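Long-range contact in anaerobically-induced outer membrane porin OprE (Pseudomonas aeruginosa, PDB 4FRX), which probably acts as a porin of the OprD family, letting solutes pass the outer membrane through the lumen of a beta-barrel: residues D328-R340 with D376-Y388. Numbering follows the deposited sequence.
Sequences DVQIGKFQRAGER and DQSEWERDISLAY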
ATOM      1  N   ASP A 328       9.058   1.382  -2.084  1.00 10.98           N
ATOM      2  CA  ASP A 328       8.258   0.366  -1.403  1.00 10.13           C
ATOM      3  C   ASP A 328       8.187  -0.829  -2.336  1.00  9.94           C
ATOM      4  O   ASP A 328       7.444  -0.813  -3.308  1.00 13.18           O
ATOM      5  CB  ASP A 328       6.855   0.874  -1.049  1.00 14.69           C
ATOM      6  CG  ASP A 328       6.055  -0.131  -0.202  1.00 23.69           C
ATOM      7  OD1 ASP A 328       5.873  -1.289  -0.629  1.00 22.13           O
ATOM      8  OD2 ASP A 328       5.593   0.242   0.897  1.00 22.05           O
ATOM      9  N   VAL A 329       8.968  -1.859  -2.024  1.00 11.12           N
ATOM     10  CA  VAL A 329       9.158  -3.003  -2.911  1.00  9.31           C
ATOM     11  C   VAL A 329       8.793  -4.302  -2.184  1.00 18.62           C
ATOM     12  O   VAL A 329       8.054  -4.274  -1.204  1.00 14.13           O
ATOM     13  CB  VAL A 329      10.593  -3.036  -3.497  1.00  8.61           C
ATOM     14  CG1 VAL A 329      10.801  -1.838  -4.430  1.00  9.71           C
ATOM     15  CG2 VAL A 329      11.635  -2.979  -2.382  1.00 12.15           C
ATOM     16  N   GLN A 330       9.279  -5.439  -2.669  1.00 12.58           N
ATOM     17  CA  GLN A 330       8.718  -6.709  -2.217  1.00 14.20           C
ATOM     18  C   GLN A 330       9.053  -7.002  -0.763  1.00 10.66           C
ATOM     19  O   GLN A 330       8.206  -7.471  -0.003  1.00 15.19           O
ATOM     20  CB  GLN A 330       9.150  -7.870  -3.133  1.00 12.85           C
ATOM     21  CG  GLN A 330       8.563  -9.206  -2.722  1.00  9.98           C
ATOM     22  CD  GLN A 330       8.947 -10.339  -3.657  1.00 16.00           C
ATOM     23  OE1 GLN A 330       9.343 -10.107  -4.802  1.00 13.61           O
ATOM     24  NE2 GLN A 330       8.827 -11.580  -3.169  1.00 14.59           N
ATOM     25  N   ILE A 331      10.290  -6.725  -0.371  1.00  8.21           N
ATOM     26  CA  ILE A 331      10.698  -6.978   1.008  1.00  9.14           C
ATOM     27  C   ILE A 331      10.873  -5.664   1.757  1.00 18.48           C
ATOM     28  O   ILE A 331      10.156  -5.404   2.727  1.00 19.42           O
ATOM     29  CB  ILE A 331      11.982  -7.825   1.088  1.00 11.75           C
ATOM     30  CG1 ILE A 331      11.731  -9.225   0.509  1.00 13.27           C
ATOM     31  CG2 ILE A 331      12.488  -7.909   2.531  1.00 13.20           C
ATOM     32  CD1 ILE A 331      12.987 -10.124   0.476  1.00  8.24           C
ATOM     33  N   GLY A 332      11.801  -4.830   1.296  1.00 16.23           N
ATOM     34  CA  GLY A 332      12.135  -3.605   2.012  1.00 17.17           C
ATOM     35  C   GLY A 332      11.303  -2.412   1.579  1.00 13.03           C
ATOM     36  O   GLY A 332      10.537  -2.501   0.612  1.00 11.99           O
ATOM     37  N   LYS A 333      11.439  -1.297   2.297  1.00  9.80           N
ATOM     38  CA  LYS A 333      10.796  -0.053   1.887  1.00  7.30           C
ATOM     39  C   LYS A 333      11.788   1.111   1.806  1.00 10.37           C
ATOM     40  O   LYS A 333      11.424   2.209   1.383  1.00  9.42           O
ATOM     41  CB  LYS A 333       9.632   0.309   2.823  1.00 13.06           C
ATOM     42  CG  LYS A 333       8.535  -0.754   2.890  1.00 10.91           C
ATOM     43  CD  LYS A 333       7.391  -0.311   3.803  1.00 19.52           C
ATOM     44  CE  LYS A 333       6.377  -1.448   4.031  1.00 25.49           C
ATOM     45  NZ  LYS A 333       5.764  -1.921   2.754  1.00 21.95           N
ATOM     46  N   PHE A 334      13.033   0.859   2.206  1.00  9.79           N
ATOM     47  CA  PHE A 334      14.104   1.874   2.199  1.00 10.69           C
ATOM     48  C   PHE A 334      13.643   3.193   2.827  1.00  8.89           C
ATOM     49  O   PHE A 334      13.915   4.271   2.314  1.00  8.79           O
ATOM     50  CB  PHE A 334      14.627   2.083   0.765  1.00  9.37           C
ATOM     51  CG  PHE A 334      15.218   0.843   0.173  1.00  7.45           C
ATOM     52  CD1 PHE A 334      14.393  -0.206  -0.234  1.00  9.16           C
ATOM     53  CD2 PHE A 334      16.588   0.698   0.063  1.00  8.42           C
ATOM     54  CE1 PHE A 334      14.927  -1.379  -0.751  1.00 11.04           C
ATOM     55  CE2 PHE A 334      17.134  -0.465  -0.459  1.00 13.88           C
ATOM     56  CZ  PHE A 334      16.304  -1.511  -0.863  1.00 10.37           C
ATOM     57  N   GLN A 335      12.972   3.075   3.964  1.00  4.79           N
ATOM     58  CA  GLN A 335      12.229   4.171   4.550  1.00 12.67           C
ATOM     59  C   GLN A 335      12.876   4.686   5.827  1.00 11.61           C
ATOM     60  O   GLN A 335      12.289   5.490   6.544  1.00 14.09           O
ATOM     61  CB  GLN A 335      10.785   3.721   4.810  1.00 16.49           C
ATOM     62  CG  GLN A 335      10.534   2.993   6.132  1.00 11.70           C
ATOM     63  CD  GLN A 335      11.327   1.698   6.300  1.00 21.21           C
ATOM     64  OE1 GLN A 335      11.920   1.175   5.352  1.00 13.75           O
ATOM     65  NE2 GLN A 335      11.341   1.175   7.529  1.00 19.24           N
ATOM     66  N   ARG A 336      14.105   4.243   6.087  1.00 11.91           N
ATOM     67  CA  ARG A 336      14.768   4.504   7.362  1.00 17.47           C
ATOM     68  C   ARG A 336      15.373   5.896   7.422  1.00 14.70           C
ATOM     69  O   ARG A 336      15.801   6.433   6.408  1.00 12.38           O
ATOM     70  CB  ARG A 336      15.877   3.477   7.604  1.00 17.42           C
ATOM     71  CG  ARG A 336      15.426   2.017   7.457  1.00 13.86           C
ATOM     72  CD  ARG A 336      16.647   1.104   7.505  1.00 23.41           C
ATOM     73  NE  ARG A 336      16.436  -0.157   6.797  1.00 34.39           N
ATOM     74  CZ  ARG A 336      15.949  -1.260   7.359  1.00 40.24           C
ATOM     75  NH1 ARG A 336      15.615  -1.264   8.645  1.00 42.56           N
ATOM     76  NH2 ARG A 336      15.797  -2.361   6.634  1.00 27.56           N
ATOM     77  N   ALA A 337      15.414   6.467   8.621  1.00  8.48           N
ATOM     78  CA  ALA A 337      16.010   7.789   8.842  1.00  7.59           C
ATOM     79  C   ALA A 337      17.377   7.965   8.185  1.00  8.41           C
ATOM     80  O   ALA A 337      18.288   7.181   8.433  1.00  7.87           O
ATOM     81  CB  ALA A 337      16.132   8.066  10.342  1.00  6.10           C
ATOM     82  N   GLY A 338      17.497   8.998   7.348  1.00  8.21           N
ATOM     83  CA  GLY A 338      18.754   9.341   6.708  1.00  8.86           C
ATOM     84  C   GLY A 338      19.003   8.693   5.362  1.00 11.50           C
ATOM     85  O   GLY A 338      19.873   9.124   4.618  1.00  9.41           O
ATOM     86  N   GLU A 339      18.216   7.684   5.021  1.00  8.78           N
ATOM     87  CA  GLU A 339      18.557   6.818   3.897  1.00  6.30           C
ATOM     88  C   GLU A 339      18.382   7.501   2.525  1.00  7.01           C
ATOM     89  O   GLU A 339      17.340   8.078   2.237  1.00  6.29           O
ATOM     90  CB  GLU A 339      17.720   5.540   3.974  1.00 12.92           C
ATOM     91  CG  GLU A 339      18.167   4.429   3.035  1.00 11.02           C
ATOM     92  CD  GLU A 339      17.476   3.104   3.324  1.00 10.77           C
ATOM     93  OE1 GLU A 339      16.503   3.068   4.124  1.00  9.02           O
ATOM     94  OE2 GLU A 339      17.920   2.083   2.750  1.00 11.76           O
ATOM     95  N   ARG A 340      19.418   7.428   1.695  1.00 10.23           N
ATOM     96  CA  ARG A 340      19.315   7.833   0.301  1.00 12.90           C
ATOM     97  C   ARG A 340      19.330   6.568  -0.520  1.00  7.97           C
ATOM     98  O   ARG A 340      20.149   5.696  -0.274  1.00 10.82           O
ATOM     99  CB  ARG A 340      20.521   8.687  -0.106  1.00 12.75           C
ATOM    100  CG  ARG A 340      20.553  10.082   0.481  1.00 13.24           C
ATOM    101  CD  ARG A 340      21.446  10.194   1.705  1.00 15.89           C
ATOM    102  NE  ARG A 340      21.597  11.605   2.069  1.00 16.21           N
ATOM    103  CZ  ARG A 340      20.683  12.289   2.748  1.00 21.60           C
ATOM    104  NH1 ARG A 340      20.879  13.570   3.016  1.00 23.39           N
ATOM    105  NH2 ARG A 340      19.565  11.689   3.154  1.00 21.12           N
ATOM    106  N   ASP A 376      26.896   4.894   9.802  1.00 12.96           N
ATOM    107  CA  ASP A 376      26.156   4.791   8.542  1.00 14.07           C
ATOM    108  C   ASP A 376      26.096   3.355   8.008  1.00 16.02           C
ATOM    109  O   ASP A 376      27.097   2.636   7.989  1.00 13.35           O
ATOM    110  CB  ASP A 376      26.755   5.738   7.490  1.00 17.26           C
ATOM    111  CG  ASP A 376      26.359   7.198   7.709  1.00 29.08           C
ATOM    112  OD1 ASP A 376      25.654   7.476   8.699  1.00 26.81           O
ATOM    113  OD2 ASP A 376      26.735   8.057   6.875  1.00 32.56           O
ATOM    114  N   GLN A 377      24.900   2.922   7.616  1.00 10.81           N
ATOM    115  CA  GLN A 377      24.715   1.570   7.092  1.00  9.00           C
ATOM    116  C   GLN A 377      24.082   1.570   5.693  1.00 11.84           C
ATOM    117  O   GLN A 377      23.539   2.586   5.237  1.00 10.88           O
ATOM    118  CB  GLN A 377      23.856   0.743   8.050  1.00 11.79           C
ATOM    119  CG  GLN A 377      24.630  -0.290   8.881  1.00 36.45           C
ATOM    120  CD  GLN A 377      25.563   0.285   9.936  1.00 46.63           C
ATOM    121  OE1 GLN A 377      25.562   1.471  10.202  1.00 54.82           O
ATOM    122  NE2 GLN A 377      26.362  -0.576  10.546  1.00 53.02           N
ATOM    123  N   SER A 378      24.161   0.430   5.016  1.00  8.20           N
ATOM    124  CA  SER A 378      23.596   0.303   3.677  1.00 10.60           C
ATOM    125  C   SER A 378      22.777  -0.970   3.519  1.00  9.98           C
ATOM    126  O   SER A 378      22.825  -1.863   4.357  1.00 10.85           O
ATOM    127  CB  SER A 378      24.721   0.344   2.625  1.00 14.45           C
ATOM    128  OG  SER A 378      25.624  -0.728   2.812  1.00 22.45           O
ATOM    129  N   GLU A 379      22.019  -1.042   2.427  1.00  7.64           N
ATOM    130  CA  GLU A 379      21.204  -2.210   2.128  1.00 12.31           C
ATOM    131  C   GLU A 379      20.833  -2.177   0.646  1.00  8.20           C
ATOM    132  O   GLU A 379      20.869  -1.118   0.011  1.00  8.25           O
ATOM    133  CB  GLU A 379      19.934  -2.247   2.992  1.00 11.42           C
ATOM    134  CG  GLU A 379      18.981  -1.075   2.761  1.00  8.59           C
ATOM    135  CD  GLU A 379      17.876  -0.988   3.800  1.00 15.34           C
ATOM    136  OE1 GLU A 379      16.998  -0.113   3.663  1.00 10.91           O
ATOM    137  OE2 GLU A 379      17.891  -1.772   4.775  1.00 19.46           O
ATOM    138  N   TRP A 380      20.481  -3.329   0.098  1.00 10.80           N
ATOM    139  CA  TRP A 380      20.075  -3.382  -1.295  1.00 10.98           C
ATOM    140  C   TRP A 380      19.047  -4.465  -1.508  1.00  7.40           C
ATOM    141  O   TRP A 380      18.961  -5.404  -0.727  1.00  8.04           O
ATOM    142  CB  TRP A 380      21.281  -3.577  -2.228  1.00 12.04           C
ATOM    143  CG  TRP A 380      22.050  -4.865  -2.057  1.00 17.53           C
ATOM    144  CD1 TRP A 380      23.203  -5.044  -1.344  1.00 17.28           C
ATOM    145  CD2 TRP A 380      21.739  -6.137  -2.642  1.00 13.72           C
ATOM    146  NE1 TRP A 380      23.620  -6.348  -1.441  1.00 16.38           N
ATOM    147  CE2 TRP A 380      22.739  -7.041  -2.230  1.00 19.01           C
ATOM    148  CE3 TRP A 380      20.700  -6.605  -3.458  1.00 12.39           C
ATOM    149  CZ2 TRP A 380      22.741  -8.381  -2.620  1.00 23.57           C
ATOM    150  CZ3 TRP A 380      20.702  -7.938  -3.839  1.00 15.62           C
ATOM    151  CH2 TRP A 380      21.715  -8.808  -3.417  1.00 23.53           C
ATOM    152  N   GLU A 381      18.238  -4.299  -2.551  1.00  7.19           N
ATOM    153  CA  GLU A 381      17.241  -5.296  -2.900  1.00  8.24           C
ATOM    154  C   GLU A 381      17.144  -5.453  -4.418  1.00  4.74           C
ATOM    155  O   GLU A 381      17.240  -4.477  -5.166  1.00  7.86           O
ATOM    156  CB  GLU A 381      15.859  -4.944  -2.298  1.00 12.32           C
ATOM    157  CG  GLU A 381      14.749  -5.976  -2.660  1.00  8.73           C
ATOM    158  CD  GLU A 381      13.497  -5.893  -1.775  1.00 11.58           C
ATOM    159  OE1 GLU A 381      13.568  -5.381  -0.640  1.00  9.28           O
ATOM    160  OE2 GLU A 381      12.426  -6.352  -2.218  1.00 13.16           O
ATOM    161  N   ARG A 382      16.970  -6.685  -4.871  1.00  9.86           N
ATOM    162  CA  ARG A 382      16.676  -6.932  -6.277  1.00  9.98           C
ATOM    163  C   ARG A 382      15.385  -7.733  -6.353  1.00  6.90           C
ATOM    164  O   ARG A 382      15.290  -8.818  -5.756  1.00  8.68           O
ATOM    165  CB  ARG A 382      17.825  -7.718  -6.943  1.00  6.42           C
ATOM    166  CG  ARG A 382      17.577  -8.078  -8.416  1.00  9.21           C
ATOM    167  CD  ARG A 382      18.822  -8.741  -9.047  1.00 15.41           C
ATOM    168  NE  ARG A 382      20.027  -7.943  -8.873  1.00 20.14           N
ATOM    169  CZ  ARG A 382      20.969  -8.302  -8.001  1.00 29.43           C
ATOM    170  NH1 ARG A 382      20.797  -9.414  -7.277  1.00 32.47           N
ATOM    171  NH2 ARG A 382      22.075  -7.588  -7.823  1.00 33.67           N
ATOM    172  N   ASP A 383      14.392  -7.191  -7.058  1.00 10.07           N
ATOM    173  CA  ASP A 383      13.116  -7.880  -7.249  1.00 11.30           C
ATOM    174  C   ASP A 383      12.944  -8.237  -8.711  1.00 11.24           C
ATOM    175  O   ASP A 383      13.426  -7.531  -9.581  1.00 10.52           O
ATOM    176  CB  ASP A 383      11.916  -6.991  -6.889  1.00  5.96           C
ATOM    177  CG  ASP A 383      11.821  -6.677  -5.421  1.00 13.99           C
ATOM    178  OD1 ASP A 383      12.628  -7.207  -4.647  1.00 16.56           O
ATOM    179  OD2 ASP A 383      10.922  -5.892  -5.047  1.00 19.90           O
ATOM    180  N   ILE A 384      12.235  -9.328  -8.965  1.00  9.70           N
ATOM    181  CA  ILE A 384      11.729  -9.624 -10.300  1.00 15.34           C
ATOM    182  C   ILE A 384      10.268 -10.023 -10.182  1.00 17.51           C
ATOM    183  O   ILE A 384       9.826 -10.569  -9.159  1.00 14.13           O
ATOM    184  CB  ILE A 384      12.529 -10.749 -11.014  1.00 16.69           C
ATOM    185  CG1 ILE A 384      12.444 -12.066 -10.240  1.00 17.05           C
ATOM    186  CG2 ILE A 384      13.992 -10.344 -11.211  1.00 10.96           C
ATOM    187  CD1 ILE A 384      11.356 -13.002 -10.731  1.00 18.79           C
ATOM    188  N   SER A 385       9.514  -9.746 -11.231  1.00 11.76           N
ATOM    189  CA  SER A 385       8.152 -10.215 -11.314  1.00 13.74           C
ATOM    190  C   SER A 385       7.941 -10.688 -12.732  1.00 15.09           C
ATOM    191  O   SER A 385       8.138  -9.934 -13.682  1.00 10.90           O
ATOM    192  CB  SER A 385       7.166  -9.100 -10.954  1.00 17.26           C
ATOM    193  OG  SER A 385       5.830  -9.595 -10.940  1.00 25.85           O
ATOM    194  N   LEU A 386       7.587 -11.962 -12.862  1.00 14.53           N
ATOM    195  CA  LEU A 386       7.223 -12.557 -14.137  1.00 15.68           C
ATOM    196  C   LEU A 386       5.748 -12.918 -14.042  1.00 11.55           C
ATOM    197  O   LEU A 386       5.343 -13.626 -13.125  1.00 10.30           O
ATOM    198  CB  LEU A 386       8.052 -13.823 -14.368  1.00 18.87           C
ATOM    199  CG  LEU A 386       7.784 -14.606 -15.656  1.00 16.54           C
ATOM    200  CD1 LEU A 386       8.170 -13.779 -16.878  1.00 16.61           C
ATOM    201  CD2 LEU A 386       8.547 -15.923 -15.635  1.00 20.75           C
ATOM    202  N   ALA A 387       4.943 -12.415 -14.966  1.00 12.79           N
ATOM    203  CA  ALA A 387       3.506 -12.674 -14.932  1.00 16.32           C
ATOM    204  C   ALA A 387       2.967 -13.044 -16.301  1.00 15.36           C
ATOM    205  O   ALA A 387       3.358 -12.467 -17.308  1.00 16.09           O
ATOM    206  CB  ALA A 387       2.758 -11.464 -14.392  1.00 14.49           C
ATOM    207  N   TYR A 388       2.064 -14.020 -16.320  1.00 17.24           N
ATOM    208  CA  TYR A 388       1.319 -14.355 -17.528  1.00 14.82           C
ATOM    209  C   TYR A 388      -0.177 -14.368 -17.253  1.00 14.64           C
ATOM    210  O   TYR A 388      -0.671 -15.127 -16.398  1.00 19.63           O
ATOM    211  CB  TYR A 388       1.741 -15.719 -18.076  1.00 14.70           C
ATOM    212  CG  TYR A 388       1.089 -16.045 -19.402  1.00 16.85           C
ATOM    213  CD1 TYR A 388       1.216 -15.184 -20.482  1.00 19.50           C
ATOM    214  CD2 TYR A 388       0.345 -17.208 -19.573  1.00 19.97           C
ATOM    215  CE1 TYR A 388       0.627 -15.468 -21.703  1.00 25.28           C
ATOM    216  CE2 TYR A 388      -0.250 -17.503 -20.796  1.00 22.41           C
ATOM    217  CZ  TYR A 388      -0.104 -16.629 -21.854  1.00 26.55           C
ATOM    218  OH  TYR A 388      -0.688 -16.910 -23.070  1.00 27.63           O
TER
HETATM  219  O   HOH W   1       8.721  -8.745  -7.083  1.00 13.58           O
HETATM  220  O   HOH W   2      14.570  -1.315   3.256  1.00 19.15           O
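An inward-folded loop of the porin barrel meets the wall here: V329, Q330, I331, G332, F334, R336 and E339, from the connection between strands 295-305 and 340-349, lie against the acidic side chains of E379, E381 and D383 on strand 377-389. The carboxylate of E381 grips two successive backbone amides with its syn lone pairs, OE2 taking I331 N at 2.8 Å and OE1 taking G332 N at 2.7 Å. One residue earlier, Q330 N donates to D383 OD2 (2.9 Å), 19° out of the carboxylate plane, so three consecutive N-H groups are held by two acids. CG of E381, anti to its backbone N (chi1 179°), begins an extended chain that carries the carboxylate out to the loop. E381 CB sits at the edge of the F334 ring, 3.7 Å from F334 CZ. Farther along, R336 forms a salt bridge with E379: NE points almost straight at OE1 (3.2 Å, 173°), while R336 NH2, 2.9 Å from E379 OE2, makes only a weak, bent hydrogen bond there. E339 OE2 comes within 2.6 Å of E379 OE1, close enough that one acid is probably protonated. Water bridges F334 N to E379 OE1, and another joins Q330 OE1 to the I384 carbonyl. S409 OG, on the neighbouring strand 399-409, also bonds E379 OE2, while Q330 NE2 reaches past that strand to E425 OE2 on strand 423-434, so the loop is held to the wall beyond strand 377-389 as well.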